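Local coordinates for cyclic nucleotide-binding protein (PDB 3FX3) that probably acts as a DNA-binding transcription regulator of the Crp family, joining a cyclic nucleotide-binding domain to a helix-turn-helix domain, at residues B[15-18]-B[19-22]; B[45-48]-B[49-52]; B[151-154]-B[155-158]. All coordinates share one frame; numbering follows the deposited sequence.

Contact 1. Residues B[15-18]-B[19-22]; sequences NSLL and IRSL
Ser16 OG and Ile19 N make the capping bond that opens the short helix 17-20, a compact instance of how a chain starts a helix with a serine. The bond is 3.2 Å long and fairly straight, 162° at the hydrogen. OG stands between its own backbone N and carbonyl carbon (chi1 71°), a placement that turns it back over the first turn, and it is also hydrogen-bonded to Ala13 O. Ile19 CG1 lies 3.4 Å from the same oxygen.

Backbone and hydroxyl bonds to carbonyls come next. Arg20 N donates to Ser16 O at 2.8 Å. Further along, Ser21 uses one acceptor twice: its OG donates to Leu17 O over 2.6 Å and its N reaches Leu17 O over 3.1 Å, the two donors arriving from opposite faces of the carbonyl plane. Leu17 O is thus gripped from two sides.

The charged group is Arg20. Its chain bends at chi3 (-80°) and folds back toward the start of the turn, where NE donates to Asn15 O at 2.9 Å from well above the carbonyl plane; the bond is bent, with the oxygen tilted from the guanidinium plane, and a weaker bond from NH2 meets the same oxygen. Leu17 CD1 lies over one face of the guanidinium.

Apolar contact is lighter: Ile19 CD1 touches Leu18 CG at 4.1 Å, the two side chains running aslant to each other.

The turn is wedged between several elements. Leu18 and Leu22 rest on Phe117 of helix 114-123, Ile19 packs on helix 24-31, and Ser85 OG of strand 84-86 takes Leu18 N. Leu17 and Arg20 meet His138 of the long helix 125-147, while Leu17 also packs on His140 of the second subunit.

Contact 2. Residues B[45-48]-B[49-52]; sequences LFLQ and EEKA
The carboxylate of Glu50 is the flat group at the centre of this turn, and Leu47 N donates to its OE1 from above the plane, 74° out of it. That bond is short and straight, 2.9 Å and 167° at the hydrogen. The aliphatic part of Leu47 attends the other oxygen, with CB 3.5 Å from Glu50 OE2, while Phe46 CB comes to 3.6 Å from Glu50 OE1. Two further flat groups, the Gln48 amide and the Glu49 carboxylate, sit on chains that run side by side in the same direction, with planes 62° apart; Gln48 NE2 and Glu49 OE2 stay 4.0 Å from one another. The phenyl ring of Phe46 turns to other partners, stacking with Tyr97 and meeting His56 at a shallow angle.

Glu50 reaches its partner because CG lies anti to the carbonyl carbon and the chain then runs out extended, which carries the carboxylate back past Leu47 O to the amide of Leu47. A backbone bond runs the other way: Glu50 N donates to Leu47 O at 3.0 Å. Leu47 is therefore tied to Glu50 in both directions, N-H to carboxylate and C=O to N-H, and the side-chain bond is likely to restrain the carboxylate. Gln48 OE1 accepts from Met68 N, and Gln48 N donates to Ser100 OG, so the start of the turn is also fixed to neighbouring strands.

Leu47 to Glu50 is a type II beta turn, with Glu49 in the positive-phi position. Just before it, Leu45 and Phe46 both face Ala101 in a classic beta bulge at the corner on strand 44-46; the turn follows in the loop leading to strand 54-58, in the other sheet of the cyclic nucleotide-binding domain.

Contact 3. Residues B[151-154]-B[155-158]; sequences AQTG and AQRV
Gln156 and Thr153 form a capping box at the first turn of helix 154-165, and the glutamine can be followed outward atom by atom. Its CB lies 3.8 Å from Gln152 CB and closer still to Thr153 O. CG, set anti to the carbonyl carbon (chi1 -74°), passes Thr153 OG1 at 3.5 Å, and the extended chain then carries the amide back to the backbone of Thr153, just ahead of the helix. At the tip, OE1 accepts from Thr153 N over 2.9 Å, in the carbonyl plane and on a lone pair, with the N-H pointing almost straight at it (168°). OE1 also touches Gln152 CA at 3.3 Å. The other amide atom, NE2, donates to Ser228 O and Tyr225 O.

The reciprocal half of the box is the bond from Gln156 N to Thr153 OG1, 3.3 Å long. Each residue thus uses its side chain to satisfy the other's backbone N-H. Regular helix bonds follow at once: Arg157 N donates to Thr153 O at 2.8 Å, and Val158 N to Gly154 O. With an alanine here instead of Gln156, Thr153 N would probably lose its side-chain acceptor, and Ser228 O and Tyr225 O this donor, weakening the hold between the helix start and the C-terminal segment.

Beyond the box, Gln152 NE2 bonds Glu160 OE1 of helix 154-165 and Ala226 O of helix 219-227. Val158 packs on Leu195, Ala198 and Leu202 and Ala155 on Arg201, all in helix 192-203, while Arg157 NH2 donates to Leu188 O and its side chain packs on Leu149 of the second subunit.

How the contacts relate
Contact 1 is the buried one, contact 2 lies at the surface and contact 3 is partly buried. Contacts 1 and 3 both begin helices, with a hydroxyl side chain as the N-cap, and both touch the second subunit; contact 2 follows a strand with a turn and meets no other chain of the assembly. The chemistry follows: contact 1 pairs its cap with leucines set into surrounding helices, contact 2 relies on a carboxylate held by a backbone N-H, and contact 3 uses amide side chains to bond the linker, the helix and the C-terminal segment. Contacts 2 and 3 lie on opposite sides of the chain's centre, with centres about 36 Å apart.

Contact 1. Residues B[15-18]-B[19-22]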
ATOM      1  N   ASN B  15     -11.270  12.589  -0.402  0.50 31.67           N
ATOM      2  CA  ASN B  15     -11.010  11.190  -0.698  0.50 31.82           C
ATOM      3  C   ASN B  15      -9.570  10.905  -1.139  0.50 31.42           C
ATOM      4  O   ASN B  15      -9.183   9.746  -1.248  0.50 31.11           O
ATOM      5  CB  ASN B  15     -11.977  10.721  -1.796  0.50 32.28           C
ATOM      6  CG  ASN B  15     -13.426  10.765  -1.354  0.50 32.23           C
ATOM      7  OD1 ASN B  15     -13.746  10.552  -0.176  0.50 32.54           O
ATOM      8  ND2 ASN B  15     -14.310  11.053  -2.294  0.50 32.98           N
ATOM      9  N   SER B  16      -8.783  11.946  -1.409  1.00 30.97           N
ATOM     10  CA  SER B  16      -7.422  11.748  -1.906  1.00 31.02           C
ATOM     11  C   SER B  16      -6.445  11.295  -0.811  1.00 30.96           C
ATOM     12  O   SER B  16      -6.611  11.597   0.363  1.00 30.85           O
ATOM     13  CB  SER B  16      -6.883  13.027  -2.536  1.00 30.98           C
ATOM     14  OG  SER B  16      -6.601  14.020  -1.556  1.00 28.77           O
ATOM     15  N   LEU B  17      -5.429  10.575  -1.230  1.00 30.52           N
ATOM     16  CA  LEU B  17      -4.328  10.192  -0.363  1.00 31.87           C
ATOM     17  C   LEU B  17      -3.738  11.366   0.443  1.00 31.50           C
ATOM     18  O   LEU B  17      -3.531  11.258   1.661  1.00 31.46           O
ATOM     19  CB  LEU B  17      -3.234   9.554  -1.224  1.00 32.22           C
ATOM     20  CG  LEU B  17      -2.062   8.967  -0.484  1.00 35.14           C
ATOM     21  CD1 LEU B  17      -2.596   7.708   0.235  1.00 37.61           C
ATOM     22  CD2 LEU B  17      -0.891   8.646  -1.429  1.00 33.24           C
ATOM     23  N   LEU B  18      -3.465  12.477  -0.231  1.00 30.31           N
ATOM     24  CA  LEU B  18      -2.937  13.667   0.441  1.00 30.27           C
ATOM     25  C   LEU B  18      -3.831  14.096   1.607  1.00 29.86           C
ATOM     26  O   LEU B  18      -3.374  14.248   2.741  1.00 28.97           O
ATOM     27  CB  LEU B  18      -2.825  14.826  -0.530  1.00 29.67           C
ATOM     28  CG  LEU B  18      -2.343  16.155   0.045  1.00 31.12           C
ATOM     29  CD1 LEU B  18      -0.889  16.074   0.550  1.00 31.12           C
ATOM     30  CD2 LEU B  18      -2.484  17.226  -1.028  1.00 33.24           C
ATOM     31  N   ILE B  19      -5.106  14.300   1.305  1.00 29.39           N
ATOM     32  CA  ILE B  19      -5.999  14.908   2.272  1.00 29.56           C
ATOM     33  C   ILE B  19      -6.419  13.901   3.371  1.00 30.21           C
ATOM     34  O   ILE B  19      -6.484  14.249   4.545  1.00 29.89           O
ATOM     35  CB  ILE B  19      -7.215  15.550   1.590  1.00 29.60           C
ATOM     36  CG1 ILE B  19      -6.743  16.608   0.574  1.00 29.34           C
ATOM     37  CG2 ILE B  19      -8.172  16.155   2.661  1.00 26.93           C
ATOM     38  CD1 ILE B  19      -5.889  17.777   1.167  1.00 29.42           C
ATOM     39  N   ARG B  20      -6.631  12.653   2.992  1.00 30.99           N
ATOM     40  CA  ARG B  20      -6.889  11.606   3.977  1.00 33.57           C
ATOM     41  C   ARG B  20      -5.744  11.455   4.978  1.00 33.06           C
ATOM     42  O   ARG B  20      -5.980  11.000   6.072  1.00 33.36           O
ATOM     43  CB  ARG B  20      -7.056  10.235   3.321  1.00 33.60           C
ATOM     44  CG  ARG B  20      -8.430   9.899   2.822  1.00 38.94           C
ATOM     45  CD  ARG B  20      -8.370   8.467   2.244  1.00 45.58           C
ATOM     46  NE  ARG B  20      -7.792   8.438   0.887  1.00 50.58           N
ATOM     47  CZ  ARG B  20      -7.152   7.400   0.307  1.00 51.92           C
ATOM     48  NH1 ARG B  20      -6.924   6.246   0.951  1.00 51.61           N
ATOM     49  NH2 ARG B  20      -6.737   7.530  -0.956  1.00 52.08           N
ATOM     50  N   SER B  21      -4.511  11.755   4.572  1.00 32.22           N
ATOM     51  CA  SER B  21      -3.377  11.602   5.473  1.00 32.06           C
ATOM     52  C   SER B  21      -3.248  12.717   6.513  1.00 31.59           C
ATOM     53  O   SER B  21      -2.490  12.573   7.465  1.00 31.54           O
ATOM     54  CB  SER B  21      -2.099  11.522   4.672  1.00 32.39           C
ATOM     55  OG  SER B  21      -2.196  10.414   3.767  1.00 32.31           O
ATOM     56  N   LEU B  22      -3.942  13.828   6.319  1.00 31.05           N
ATOM     57  CA  LEU B  22      -3.773  14.973   7.188  1.00 31.19           C
ATOM     58  C   LEU B  22      -4.584  14.838   8.486  1.00 30.63           C
ATOM     59  O   LEU B  22      -5.632  14.230   8.515  1.00 30.55           O
ATOM     60  CB  LEU B  22      -4.221  16.253   6.512  1.00 30.46           C
ATOM     61  CG  LEU B  22      -3.600  16.633   5.194  1.00 33.27           C
ATOM     62  CD1 LEU B  22      -4.308  17.898   4.667  1.00 31.12           C
ATOM     63  CD2 LEU B  22      -2.078  16.819   5.298  1.00 33.98           C
TER

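Contact 2. Residues B[45-48]-B[49-52]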
ATOM      1  N   LEU B  45      -0.707  20.296 -17.726  1.00 26.81           N
ATOM      2  CA  LEU B  45      -0.723  20.730 -16.315  1.00 26.90           C
ATOM      3  C   LEU B  45       0.673  21.123 -15.918  1.00 27.23           C
ATOM      4  O   LEU B  45       0.863  22.155 -15.301  1.00 27.08           O
ATOM      5  CB  LEU B  45      -1.191  19.616 -15.378  1.00 26.83           C
ATOM      6  CG  LEU B  45      -2.685  19.299 -15.313  1.00 26.09           C
ATOM      7  CD1 LEU B  45      -3.161  18.623 -16.609  1.00 24.82           C
ATOM      8  CD2 LEU B  45      -2.964  18.411 -14.092  1.00 26.11           C
ATOM      9  N   PHE B  46       1.649  20.275 -16.262  1.00 26.91           N
ATOM     10  CA  PHE B  46       3.037  20.602 -16.095  1.00 26.79           C
ATOM     11  C   PHE B  46       3.878  19.742 -16.988  1.00 26.66           C
ATOM     12  O   PHE B  46       3.438  18.728 -17.486  1.00 26.68           O
ATOM     13  CB  PHE B  46       3.495  20.448 -14.640  1.00 26.80           C
ATOM     14  CG  PHE B  46       3.250  19.072 -14.037  1.00 26.78           C
ATOM     15  CD1 PHE B  46       4.141  18.030 -14.249  1.00 26.63           C
ATOM     16  CD2 PHE B  46       2.155  18.844 -13.220  1.00 27.36           C
ATOM     17  CE1 PHE B  46       3.920  16.773 -13.686  1.00 28.03           C
ATOM     18  CE2 PHE B  46       1.923  17.585 -12.648  1.00 26.54           C
ATOM     19  CZ  PHE B  46       2.806  16.556 -12.875  1.00 26.46           C
ATOM     20  N   LEU B  47       5.119  20.157 -17.137  1.00 27.55           N
ATOM     21  CA  LEU B  47       6.090  19.466 -17.956  1.00 28.31           C
ATOM     22  C   LEU B  47       7.277  18.981 -17.115  1.00 28.90           C
ATOM     23  O   LEU B  47       7.698  19.621 -16.139  1.00 28.15           O
ATOM     24  CB  LEU B  47       6.604  20.403 -19.069  1.00 27.99           C
ATOM     25  CG  LEU B  47       5.607  20.876 -20.128  1.00 28.72           C
ATOM     26  CD1 LEU B  47       6.307  21.862 -21.130  1.00 21.93           C
ATOM     27  CD2 LEU B  47       4.986  19.632 -20.860  1.00 26.45           C
ATOM     28  N   GLN B  48       7.804  17.841 -17.549  1.00 29.74           N
ATOM     29  CA  GLN B  48       9.057  17.290 -17.092  1.00 30.11           C
ATOM     30  C   GLN B  48      10.128  18.375 -16.964  1.00 30.04           C
ATOM     31  O   GLN B  48      10.258  19.188 -17.842  1.00 29.50           O
ATOM     32  CB  GLN B  48       9.506  16.266 -18.131  1.00 30.56           C
ATOM     33  CG  GLN B  48      10.198  15.088 -17.589  1.00 33.38           C
ATOM     34  CD  GLN B  48      10.589  14.066 -18.667  1.00 34.89           C
ATOM     35  OE1 GLN B  48       9.757  13.572 -19.447  1.00 34.55           O
ATOM     36  NE2 GLN B  48      11.867  13.757 -18.706  1.00 36.83           N
ATOM     37  N   GLU B  49      10.888  18.330 -15.869  1.00 30.11           N
ATOM     38  CA  GLU B  49      11.924  19.285 -15.491  1.00 30.86           C
ATOM     39  C   GLU B  49      11.444  20.611 -14.895  1.00 30.47           C
ATOM     40  O   GLU B  49      12.257  21.353 -14.392  1.00 30.54           O
ATOM     41  CB  GLU B  49      12.930  19.568 -16.630  1.00 31.55           C
ATOM     42  CG  GLU B  49      13.530  18.317 -17.251  1.00 34.13           C
ATOM     43  CD  GLU B  49      14.161  17.380 -16.227  1.00 38.73           C
ATOM     44  OE1 GLU B  49      14.764  17.869 -15.229  1.00 39.56           O
ATOM     45  OE2 GLU B  49      14.038  16.152 -16.430  1.00 42.11           O
ATOM     46  N   GLU B  50      10.156  20.920 -14.932  1.00 30.39           N
ATOM     47  CA  GLU B  50       9.677  22.128 -14.266  1.00 30.40           C
ATOM     48  C   GLU B  50       9.731  21.957 -12.731  1.00 31.10           C
ATOM     49  O   GLU B  50       9.878  20.839 -12.252  1.00 30.70           O
ATOM     50  CB  GLU B  50       8.268  22.472 -14.749  1.00 30.39           C
ATOM     51  CG  GLU B  50       8.237  22.891 -16.248  1.00 28.59           C
ATOM     52  CD  GLU B  50       6.827  23.139 -16.784  1.00 27.64           C
ATOM     53  OE1 GLU B  50       5.812  22.784 -16.123  1.00 25.77           O
ATOM     54  OE2 GLU B  50       6.717  23.707 -17.876  1.00 27.00           O
ATOM     55  N   LYS B  51       9.640  23.057 -11.981  1.00 32.09           N
ATOM     56  CA  LYS B  51       9.665  23.012 -10.507  1.00 33.48           C
ATOM     57  C   LYS B  51       8.342  22.512  -9.979  1.00 32.71           C
ATOM     58  O   LYS B  51       7.286  22.909 -10.461  1.00 32.27           O
ATOM     59  CB  LYS B  51       9.874  24.402  -9.894  1.00 34.32           C
ATOM     60  CG  LYS B  51      11.180  25.037 -10.219  1.00 39.21           C
ATOM     61  CD  LYS B  51      11.322  26.425  -9.521  1.00 44.35           C
ATOM     62  CE  LYS B  51      12.261  27.376 -10.302  1.00 46.27           C
ATOM     63  NZ  LYS B  51      12.508  28.668  -9.543  1.00 49.25           N
ATOM     64  N   ALA B  52       8.391  21.670  -8.958  1.00 32.74           N
ATOM     65  CA  ALA B  52       7.177  21.085  -8.399  1.00 32.57           C
ATOM     66  C   ALA B  52       6.604  22.049  -7.359  1.00 32.84           C
ATOM     67  O   ALA B  52       6.908  21.951  -6.176  1.00 35.49           O
ATOM     68  CB  ALA B  52       7.478  19.721  -7.768  1.00 32.20           C
TER

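Contact 3. Residues B[151-154]-B[155-158]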
ATOM      1  N   ALA B 151      -7.953 -13.955  -5.649  1.00 36.31           N
ATOM      2  CA  ALA B 151      -8.711 -14.940  -6.430  1.00 36.31           C
ATOM      3  C   ALA B 151      -9.615 -14.307  -7.502  1.00 36.17           C
ATOM      4  O   ALA B 151     -10.118 -15.009  -8.368  1.00 36.71           O
ATOM      5  CB  ALA B 151      -9.555 -15.810  -5.478  1.00 36.26           C
ATOM      6  N   GLN B 152      -9.849 -13.002  -7.444  1.00 35.88           N
ATOM      7  CA  GLN B 152     -10.713 -12.354  -8.432  1.00 35.97           C
ATOM      8  C   GLN B 152     -10.250 -12.562  -9.887  1.00 34.95           C
ATOM      9  O   GLN B 152      -9.063 -12.497 -10.181  1.00 34.42           O
ATOM     10  CB  GLN B 152     -10.862 -10.855  -8.127  1.00 36.28           C
ATOM     11  CG  GLN B 152     -11.835 -10.612  -6.972  1.00 38.22           C
ATOM     12  CD  GLN B 152     -12.027  -9.133  -6.623  1.00 42.19           C
ATOM     13  OE1 GLN B 152     -11.085  -8.316  -6.689  1.00 44.58           O
ATOM     14  NE2 GLN B 152     -13.254  -8.782  -6.233  1.00 43.35           N
ATOM     15  N   THR B 153     -11.205 -12.833 -10.779  1.00 33.93           N
ATOM     16  CA  THR B 153     -10.918 -12.898 -12.213  1.00 33.63           C
ATOM     17  C   THR B 153     -10.749 -11.499 -12.831  1.00 33.50           C
ATOM     18  O   THR B 153     -11.096 -10.476 -12.220  1.00 33.27           O
ATOM     19  CB  THR B 153     -12.061 -13.587 -13.005  1.00 33.76           C
ATOM     20  OG1 THR B 153     -13.218 -12.734 -12.992  1.00 32.18           O
ATOM     21  CG2 THR B 153     -12.378 -14.989 -12.419  1.00 32.10           C
ATOM     22  N   GLY B 154     -10.235 -11.458 -14.059  1.00 32.86           N
ATOM     23  CA  GLY B 154     -10.141 -10.199 -14.775  1.00 32.60           C
ATOM     24  C   GLY B 154     -11.427  -9.381 -14.738  1.00 32.25           C
ATOM     25  O   GLY B 154     -11.407  -8.189 -14.416  1.00 31.61           O
ATOM     26  N   ALA B 155     -12.543 -10.006 -15.102  1.00 31.64           N
ATOM     27  CA  ALA B 155     -13.814  -9.300 -15.129  1.00 31.82           C
ATOM     28  C   ALA B 155     -14.115  -8.743 -13.747  1.00 31.88           C
ATOM     29  O   ALA B 155     -14.592  -7.601 -13.620  1.00 32.36           O
ATOM     30  CB  ALA B 155     -14.969 -10.233 -15.615  1.00 31.95           C
ATOM     31  N   GLN B 156     -13.843  -9.545 -12.711  1.00 31.65           N
ATOM     32  CA  GLN B 156     -14.122  -9.132 -11.337  1.00 31.62           C
ATOM     33  C   GLN B 156     -13.279  -7.931 -10.955  1.00 31.41           C
ATOM     34  O   GLN B 156     -13.756  -7.023 -10.276  1.00 30.91           O
ATOM     35  CB  GLN B 156     -13.904 -10.283 -10.339  1.00 31.32           C
ATOM     36  CG  GLN B 156     -15.021 -11.327 -10.404  1.00 33.06           C
ATOM     37  CD  GLN B 156     -14.806 -12.498  -9.478  1.00 33.38           C
ATOM     38  OE1 GLN B 156     -13.767 -13.146  -9.520  1.00 34.62           O
ATOM     39  NE2 GLN B 156     -15.806 -12.790  -8.647  1.00 34.21           N
ATOM     40  N   ARG B 157     -12.029  -7.919 -11.398  1.00 31.62           N
ATOM     41  CA  ARG B 157     -11.149  -6.794 -11.077  1.00 32.19           C
ATOM     42  C   ARG B 157     -11.640  -5.509 -11.707  1.00 31.42           C
ATOM     43  O   ARG B 157     -11.547  -4.469 -11.096  1.00 30.62           O
ATOM     44  CB  ARG B 157      -9.713  -7.083 -11.485  1.00 32.50           C
ATOM     45  CG  ARG B 157      -9.051  -8.213 -10.649  1.00 34.86           C
ATOM     46  CD  ARG B 157      -7.733  -8.642 -11.304  1.00 38.84           C
ATOM     47  NE  ARG B 157      -6.860  -7.501 -11.306  1.00 43.01           N
ATOM     48  CZ  ARG B 157      -6.063  -7.099 -12.281  1.00 42.11           C
ATOM     49  NH1 ARG B 157      -5.925  -7.748 -13.423  1.00 42.37           N
ATOM     50  NH2 ARG B 157      -5.367  -6.018 -12.061  1.00 44.01           N
ATOM     51  N   VAL B 158     -12.210  -5.592 -12.909  1.00 31.44           N
ATOM     52  CA  VAL B 158     -12.735  -4.397 -13.586  1.00 31.13           C
ATOM     53  C   VAL B 158     -14.006  -3.915 -12.887  1.00 31.29           C
ATOM     54  O   VAL B 158     -14.204  -2.696 -12.696  1.00 30.59           O
ATOM     55  CB  VAL B 158     -12.988  -4.673 -15.081  1.00 31.14           C
ATOM     56  CG1 VAL B 158     -13.698  -3.484 -15.766  1.00 30.28           C
ATOM     57  CG2 VAL B 158     -11.664  -5.000 -15.760  1.00 31.02           C
TER